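Cystatin F (Homo sapiens, PDB 2CH9) inhibits cysteine proteases such as papain and cathepsin L, with lower affinity than other cystatins, and forms a disulfide-linked homodimer. Local coordinates at residues 31-36 against 67-72; 108-113 against 117-122. All coordinates share one frame; numbering follows the deposited sequence.

Contact 1 (31-36 against 67-72) lies in the core, near the centre of the chain, with all its touching residues buried; contact 2 (108-113 against 117-122) lies at the sheet's margin and is only partly buried. Their chemistry differs accordingly: contact 1 sets helix across strand by van der Waals packing, with no hydrogen bond between the segments, whereas contact 2 is an edge hairpin with five backbone hydrogen bonds and a histidine-carboxylate pair at a zinc ion. Both reach one antiparallel sheet, in which strands 67-78 and 102-112 are neighbours; Tyr69 N lies 2.7 Å from Val109 O, a probable hydrogen bond. The stacked rings of Tyr36 and Phe118 join contact 1's helix to contact 2's outer strand.

Contact 1 of 2, residues 31-36 against 67-72; sequences LQAARY and LKYMLE
Ala33 and Ala34 of the helix meet Tyr69 and Leu71 of the strand by van der Waals packing, and no hydrogen bond crosses between residues 31-36 and 67-72. The first apolar group is a methyl against an aromatic ring. CB of Ala33 points toward the strand and comes to 3.6 Å from Tyr69 CD2. The same methyl is 3.7 Å from Tyr69 CG, so it rests at the root of the ring, on an oblique approach. Tyr69 keeps its ring carbon CG anti to the carbonyl carbon (chi1 -64°), which turns CD2 and CG to this methyl while the phenol oxygen is carried past it.

The second group is aliphatic. Leu71 reaches the helix by one branch: its chain is extended from CA to CD1 (chi2 -179°), and that methyl makes the approach. Its closest partner is a backbone atom, with Leu71 CD1 3.5 Å from Ala34 N. CD1 also stands 3.8 Å from Ala33 CB and 4.1 Å from Ala34 CB, so it fits against the peptide joining the two alanines, between their methyls. Small side chains here permit the strand's larger ones to touch helix backbone, although the two axes stay 9.4 Å apart.

Within the helix, the backbone bonds are regular i to i+4 ones, such as Tyr36 N to Gln32 O at 3.0 Å.

The arrangement is the cystatin fold's central feature, one long helix laid across the concave side of an antiparallel sheet; the local axes make an angle of 73°. Val30, on the preceding part of helix 28-44, covers both Tyr69 and Leu71. Ala33 also packs on Val109 of strand 102-112, and Ala34 on Ile56 of strand 49-63, so with strand 67-78 between them the helix touches three consecutive sheet strands.

Contact 2 of 2, residues 108-113 against 117-122; sequences EVWVVP and HFEVPV. With ZN (zinc ion), chain G.
Glu119 and Trp110 lie side by side on one face of the hairpin, with OE2 of Glu119 near the indole plane at its edge, 3.3 Å from Trp110 CE3. The carboxylate and indole planes are 88° apart. His117 CD2 and NE2 approach CZ3 and CE3 of the same indole obliquely, the imidazole inclined at 71° to the six-membered ring. Its CG is anti to the backbone N (chi1 176°), which brings NE2 within 2.8 Å of Glu119 OE2. This hydrogen bond lies in the imidazole plane and uses the anti lone pair of the carboxylate. The other ring nitrogen, His117 ND1, binds zinc at 2.0 Å, alongside two waters, so both nitrogens fix the ring's rotation. An alanine in place of Glu119 removes the acceptor of His117 NE2, and the zinc-bound ring would probably be freer to turn about its bond to CB.

Beneath these groups runs an antiparallel ladder: Trp110 and Glu119 form a hydrogen-bonded pair, Trp110 N to Glu119 O at 2.8 Å, as do Val112 and His117. This is the beta hairpin of strands 102-112 and 117-126, whose turn forms the second hairpin loop of the inhibitory wedge in cystatins. A beta bulge shifts the register by one residue before Glu108 pairs with Val122, Glu108 N to Val122 O at 3.0 Å. At the bulge Pro121 offers no N-H, and its CD lies 3.2 Å from Glu108 O.

Farther out, Trp110 NE1 donates to the carbonyl of Val64, in the secondary protease-contact motif. Glu108 OE1 forms a salt bridge with Lys68 NZ, and OE2 a hydrogen bond with Tyr106 OH.

Contact 1 of 2, residues 31-36 against 67-72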
loop_
_atom_site.group_PDB
_atom_site.type_symbol
_atom_site.label_atom_id
_atom_site.label_comp_id
_atom_site.label_asym_id
_atom_site.label_seq_id
_atom_site.Cartn_x
_atom_site.Cartn_y
_atom_site.Cartn_z
ATOM N N LEU A 31 -6.116 10.695 -12.633
ATOM C CA LEU A 31 -7.061 10.313 -13.668
ATOM C C LEU A 31 -6.497 9.207 -14.561
ATOM O O LEU A 31 -7.216 8.264 -14.911
ATOM C CB LEU A 31 -7.485 11.523 -14.506
ATOM C CG LEU A 31 -8.219 12.627 -13.737
ATOM C CD1 LEU A 31 -8.308 13.874 -14.590
ATOM C CD2 LEU A 31 -9.608 12.198 -13.283
ATOM N N GLN A 32 -5.215 9.319 -14.909
ATOM C CA GLN A 32 -4.548 8.309 -15.721
ATOM C C GLN A 32 -4.395 7.005 -14.939
ATOM O O GLN A 32 -4.529 5.929 -15.498
ATOM C CB GLN A 32 -3.190 8.806 -16.221
ATOM C CG GLN A 32 -2.456 7.821 -17.129
ATOM C CD GLN A 32 -3.253 7.454 -18.400
ATOM O OE1 GLN A 32 -3.418 8.284 -19.302
ATOM N NE2 GLN A 32 -3.741 6.208 -18.470
ATOM N N ALA A 33 -4.136 7.103 -13.636
ATOM C CA ALA A 33 -4.000 5.905 -12.805
ATOM C C ALA A 33 -5.326 5.131 -12.706
ATOM O O ALA A 33 -5.342 3.894 -12.752
ATOM C CB ALA A 33 -3.447 6.270 -11.417
ATOM N N ALA A 34 -6.432 5.861 -12.590
ATOM C CA ALA A 34 -7.764 5.255 -12.573
ATOM C C ALA A 34 -8.099 4.569 -13.902
ATOM O O ALA A 34 -8.784 3.545 -13.908
ATOM C CB ALA A 34 -8.820 6.295 -12.234
ATOM N N ARG A 35 -7.622 5.134 -15.013
ATOM C CA ARG A 35 -7.739 4.477 -16.322
ATOM C C ARG A 35 -6.936 3.179 -16.381
ATOM O O ARG A 35 -7.432 2.158 -16.874
ATOM C CB ARG A 35 -7.323 5.422 -17.466
ATOM C CG ARG A 35 -7.329 4.791 -18.867
ATOM C CD ARG A 35 -8.701 4.178 -19.260
ATOM N NE ARG A 35 -9.785 5.156 -19.200
ATOM C CZ ARG A 35 -10.052 6.063 -20.141
ATOM N NH1 ARG A 35 -9.329 6.133 -21.253
ATOM N NH2 ARG A 35 -11.056 6.913 -19.959
ATOM N N TYR A 36 -5.697 3.203 -15.897
ATOM C CA TYR A 36 -4.929 1.955 -15.803
ATOM C C TYR A 36 -5.658 0.876 -15.000
ATOM O O TYR A 36 -5.657 -0.304 -15.376
ATOM C CB TYR A 36 -3.565 2.194 -15.194
ATOM C CG TYR A 36 -2.657 2.989 -16.069
ATOM C CD1 TYR A 36 -2.592 2.752 -17.446
ATOM C CD2 TYR A 36 -1.815 3.952 -15.522
ATOM C CE1 TYR A 36 -1.722 3.494 -18.256
ATOM C CE2 TYR A 36 -0.956 4.696 -16.316
ATOM C CZ TYR A 36 -0.910 4.458 -17.671
ATOM O OH TYR A 36 -0.047 5.192 -18.437
ATOM N N LEU A 67 5.753 7.125 -8.883
ATOM C CA LEU A 67 4.521 7.488 -8.193
ATOM C C LEU A 67 3.606 6.289 -7.993
ATOM O O LEU A 67 3.192 5.646 -8.961
ATOM C CB LEU A 67 3.775 8.581 -8.975
ATOM C CG LEU A 67 4.454 9.971 -9.085
ATOM C CD1 LEU A 67 3.533 11.004 -9.695
ATOM C CD2 LEU A 67 4.956 10.483 -7.747
ATOM N N LYS A 68 3.299 5.982 -6.741
ATOM C CA LYS A 68 2.334 4.922 -6.439
ATOM C C LYS A 68 1.016 5.561 -6.018
ATOM O O LYS A 68 0.956 6.312 -5.025
ATOM C CB LYS A 68 2.847 4.007 -5.323
ATOM C CG LYS A 68 1.978 2.771 -5.087
ATOM C CD LYS A 68 2.185 2.190 -3.723
ATOM C CE LYS A 68 2.284 0.684 -3.828
ATOM N NZ LYS A 68 2.036 -0.030 -2.548
ATOM N N TYR A 69 -0.037 5.290 -6.785
ATOM C CA TYR A 69 -1.369 5.803 -6.467
ATOM C C TYR A 69 -2.143 4.781 -5.686
ATOM O O TYR A 69 -2.097 3.590 -5.987
ATOM C CB TYR A 69 -2.123 6.181 -7.732
ATOM C CG TYR A 69 -1.469 7.315 -8.468
ATOM C CD1 TYR A 69 -1.722 8.645 -8.114
ATOM C CD2 TYR A 69 -0.555 7.069 -9.488
ATOM C CE1 TYR A 69 -1.101 9.685 -8.785
ATOM C CE2 TYR A 69 0.070 8.109 -10.156
ATOM C CZ TYR A 69 -0.207 9.402 -9.805
ATOM O OH TYR A 69 0.412 10.413 -10.492
ATOM N N MET A 70 -2.804 5.223 -4.626
ATOM C CA MET A 70 -3.738 4.359 -3.916
ATOM C C MET A 70 -5.100 4.988 -4.151
ATOM O O MET A 70 -5.330 6.121 -3.719
ATOM C CB MET A 70 -3.401 4.303 -2.419
ATOM C CG MET A 70 -1.986 3.839 -2.164
ATOM S SD MET A 70 -1.500 3.999 -0.453
ATOM C CE MET A 70 0.007 3.016 -0.470
ATOM N N LEU A 71 -5.988 4.268 -4.835
ATOM C CA LEU A 71 -7.219 4.863 -5.349
ATOM C C LEU A 71 -8.457 4.118 -4.903
ATOM O O LEU A 71 -8.467 2.893 -4.825
ATOM C CB LEU A 71 -7.219 4.915 -6.878
ATOM C CG LEU A 71 -6.061 5.555 -7.634
ATOM C CD1 LEU A 71 -6.365 5.478 -9.110
ATOM C CD2 LEU A 71 -5.835 7.025 -7.218
ATOM N N GLU A 72 -9.495 4.894 -4.601
ATOM C CA GLU A 72 -10.842 4.395 -4.432
ATOM C C GLU A 72 -11.604 4.898 -5.660
ATOM O O GLU A 72 -11.855 6.090 -5.806
ATOM C CB GLU A 72 -11.456 4.939 -3.140
ATOM C CG GLU A 72 -12.797 4.360 -2.782
ATOM C CD GLU A 72 -13.363 4.981 -1.511
ATOM O OE1 GLU A 72 -13.803 6.164 -1.547
ATOM O OE2 GLU A 72 -13.377 4.293 -0.465
#

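Contact 2 of 2, residues 108-113 against 117-122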
loop_
_atom_site.group_PDB
_atom_site.type_symbol
_atom_site.label_atom_id
_atom_site.label_comp_id
_atom_site.label_asym_id
_atom_site.label_seq_id
_atom_site.Cartn_x
_atom_site.Cartn_y
_atom_site.Cartn_z
ATOM N N GLU A 108 -4.002 -0.025 -6.424
ATOM C CA GLU A 108 -2.688 0.601 -6.339
ATOM C C GLU A 108 -2.086 0.518 -7.722
ATOM O O GLU A 108 -2.142 -0.534 -8.372
ATOM C CB GLU A 108 -1.823 -0.084 -5.288
ATOM C CG GLU A 108 -2.321 0.216 -3.883
ATOM C CD GLU A 108 -1.653 -0.565 -2.777
ATOM O OE1 GLU A 108 -0.730 -1.392 -3.025
ATOM O OE2 GLU A 108 -2.070 -0.346 -1.621
ATOM N N VAL A 109 -1.546 1.644 -8.178
ATOM C CA VAL A 109 -1.032 1.793 -9.526
ATOM C C VAL A 109 0.321 2.470 -9.393
ATOM O O VAL A 109 0.426 3.566 -8.807
ATOM C CB VAL A 109 -1.945 2.724 -10.365
ATOM C CG1 VAL A 109 -1.367 2.944 -11.746
ATOM C CG2 VAL A 109 -3.375 2.177 -10.444
ATOM N N TRP A 110 1.355 1.825 -9.919
ATOM C CA TRP A 110 2.712 2.355 -9.848
ATOM C C TRP A 110 3.106 2.883 -11.218
ATOM O O TRP A 110 3.075 2.138 -12.206
ATOM C CB TRP A 110 3.690 1.263 -9.392
ATOM C CG TRP A 110 5.114 1.747 -9.178
ATOM C CD1 TRP A 110 5.526 2.830 -8.431
ATOM C CD2 TRP A 110 6.305 1.148 -9.698
ATOM N NE1 TRP A 110 6.894 2.936 -8.468
ATOM C CE2 TRP A 110 7.400 1.920 -9.235
ATOM C CE3 TRP A 110 6.556 0.027 -10.496
ATOM C CZ2 TRP A 110 8.728 1.609 -9.559
ATOM C CZ3 TRP A 110 7.867 -0.276 -10.819
ATOM C CH2 TRP A 110 8.940 0.513 -10.347
ATOM N N VAL A 111 3.442 4.167 -11.290
ATOM C CA VAL A 111 3.750 4.795 -12.577
ATOM C C VAL A 111 5.141 5.406 -12.526
ATOM O O VAL A 111 5.457 6.168 -11.603
ATOM C CB VAL A 111 2.700 5.864 -12.965
ATOM C CG1 VAL A 111 2.957 6.410 -14.373
ATOM C CG2 VAL A 111 1.292 5.284 -12.861
ATOM N N VAL A 112 5.980 5.034 -13.489
ATOM C CA VAL A 112 7.298 5.643 -13.630
ATOM C C VAL A 112 7.400 6.320 -15.011
ATOM O O VAL A 112 7.873 5.708 -15.974
ATOM C CB VAL A 112 8.450 4.635 -13.395
ATOM C CG1 VAL A 112 9.760 5.375 -13.225
ATOM C CG2 VAL A 112 8.185 3.794 -12.150
ATOM N N PRO A 113 6.945 7.591 -15.108
ATOM C CA PRO A 113 6.824 8.285 -16.401
ATOM C C PRO A 113 8.144 8.462 -17.114
ATOM O O PRO A 113 8.179 8.451 -18.352
ATOM C CB PRO A 113 6.241 9.652 -16.017
ATOM C CG PRO A 113 5.576 9.409 -14.701
ATOM C CD PRO A 113 6.500 8.458 -14.004
ATOM N N HIS A 117 6.738 3.426 -17.823
ATOM C CA HIS A 117 6.283 2.189 -17.213
ATOM C C HIS A 117 5.110 2.483 -16.300
ATOM O O HIS A 117 5.056 3.529 -15.674
ATOM C CB HIS A 117 7.435 1.557 -16.429
ATOM C CG HIS A 117 7.058 0.322 -15.670
ATOM N ND1 HIS A 117 7.025 -0.929 -16.251
ATOM C CD2 HIS A 117 6.714 0.144 -14.373
ATOM C CE1 HIS A 117 6.678 -1.823 -15.343
ATOM N NE2 HIS A 117 6.479 -1.198 -14.196
ATOM N N PHE A 118 4.146 1.575 -16.284
ATOM C CA PHE A 118 3.079 1.581 -15.309
ATOM C C PHE A 118 2.757 0.134 -14.982
ATOM O O PHE A 118 3.051 -0.771 -15.770
ATOM C CB PHE A 118 1.831 2.305 -15.819
ATOM C CG PHE A 118 1.173 1.630 -16.984
ATOM C CD1 PHE A 118 1.560 1.936 -18.286
ATOM C CD2 PHE A 118 0.169 0.680 -16.785
ATOM C CE1 PHE A 118 0.969 1.313 -19.369
ATOM C CE2 PHE A 118 -0.435 0.041 -17.883
ATOM C CZ PHE A 118 -0.039 0.364 -19.163
ATOM N N GLU A 119 2.167 -0.052 -13.809
ATOM C CA GLU A 119 1.775 -1.348 -13.275
ATOM C C GLU A 119 0.570 -1.118 -12.372
ATOM O O GLU A 119 0.483 -0.070 -11.740
ATOM C CB GLU A 119 2.858 -1.862 -12.357
ATOM C CG GLU A 119 3.819 -2.772 -12.938
ATOM C CD GLU A 119 4.771 -3.227 -11.875
ATOM O OE1 GLU A 119 4.317 -3.977 -10.973
ATOM O OE2 GLU A 119 5.953 -2.827 -11.936
ATOM N N VAL A 120 -0.291 -2.133 -12.263
ATOM C CA VAL A 120 -1.413 -2.158 -11.326
ATOM C C VAL A 120 -1.243 -3.395 -10.399
ATOM O O VAL A 120 -1.863 -4.439 -10.622
ATOM C CB VAL A 120 -2.789 -2.155 -12.064
ATOM C CG1 VAL A 120 -3.943 -2.037 -11.080
ATOM C CG2 VAL A 120 -2.864 -1.026 -13.093
ATOM N N PRO A 121 -0.355 -3.302 -9.390
ATOM C CA PRO A 121 -0.095 -4.481 -8.559
ATOM C C PRO A 121 -1.255 -4.905 -7.647
ATOM O O PRO A 121 -1.296 -6.055 -7.231
ATOM C CB PRO A 121 1.125 -4.064 -7.719
ATOM C CG PRO A 121 1.087 -2.614 -7.694
ATOM C CD PRO A 121 0.502 -2.167 -9.004
ATOM N N VAL A 122 -2.180 -3.993 -7.360
ATOM C CA VAL A 122 -3.353 -4.298 -6.513
ATOM C C VAL A 122 -4.645 -3.808 -7.162
ATOM O O VAL A 122 -4.739 -2.660 -7.581
ATOM C CB VAL A 122 -3.259 -3.619 -5.111
ATOM C CG1 VAL A 122 -4.515 -3.908 -4.274
ATOM C CG2 VAL A 122 -2.032 -4.091 -4.368
HETATM ZN ZN ZN G . 6.586 -1.443 -18.188
HETATM O O HOH W 1 4.528 -0.758 -18.719
HETATM O O HOH W 2 8.512 -2.425 -18.165
#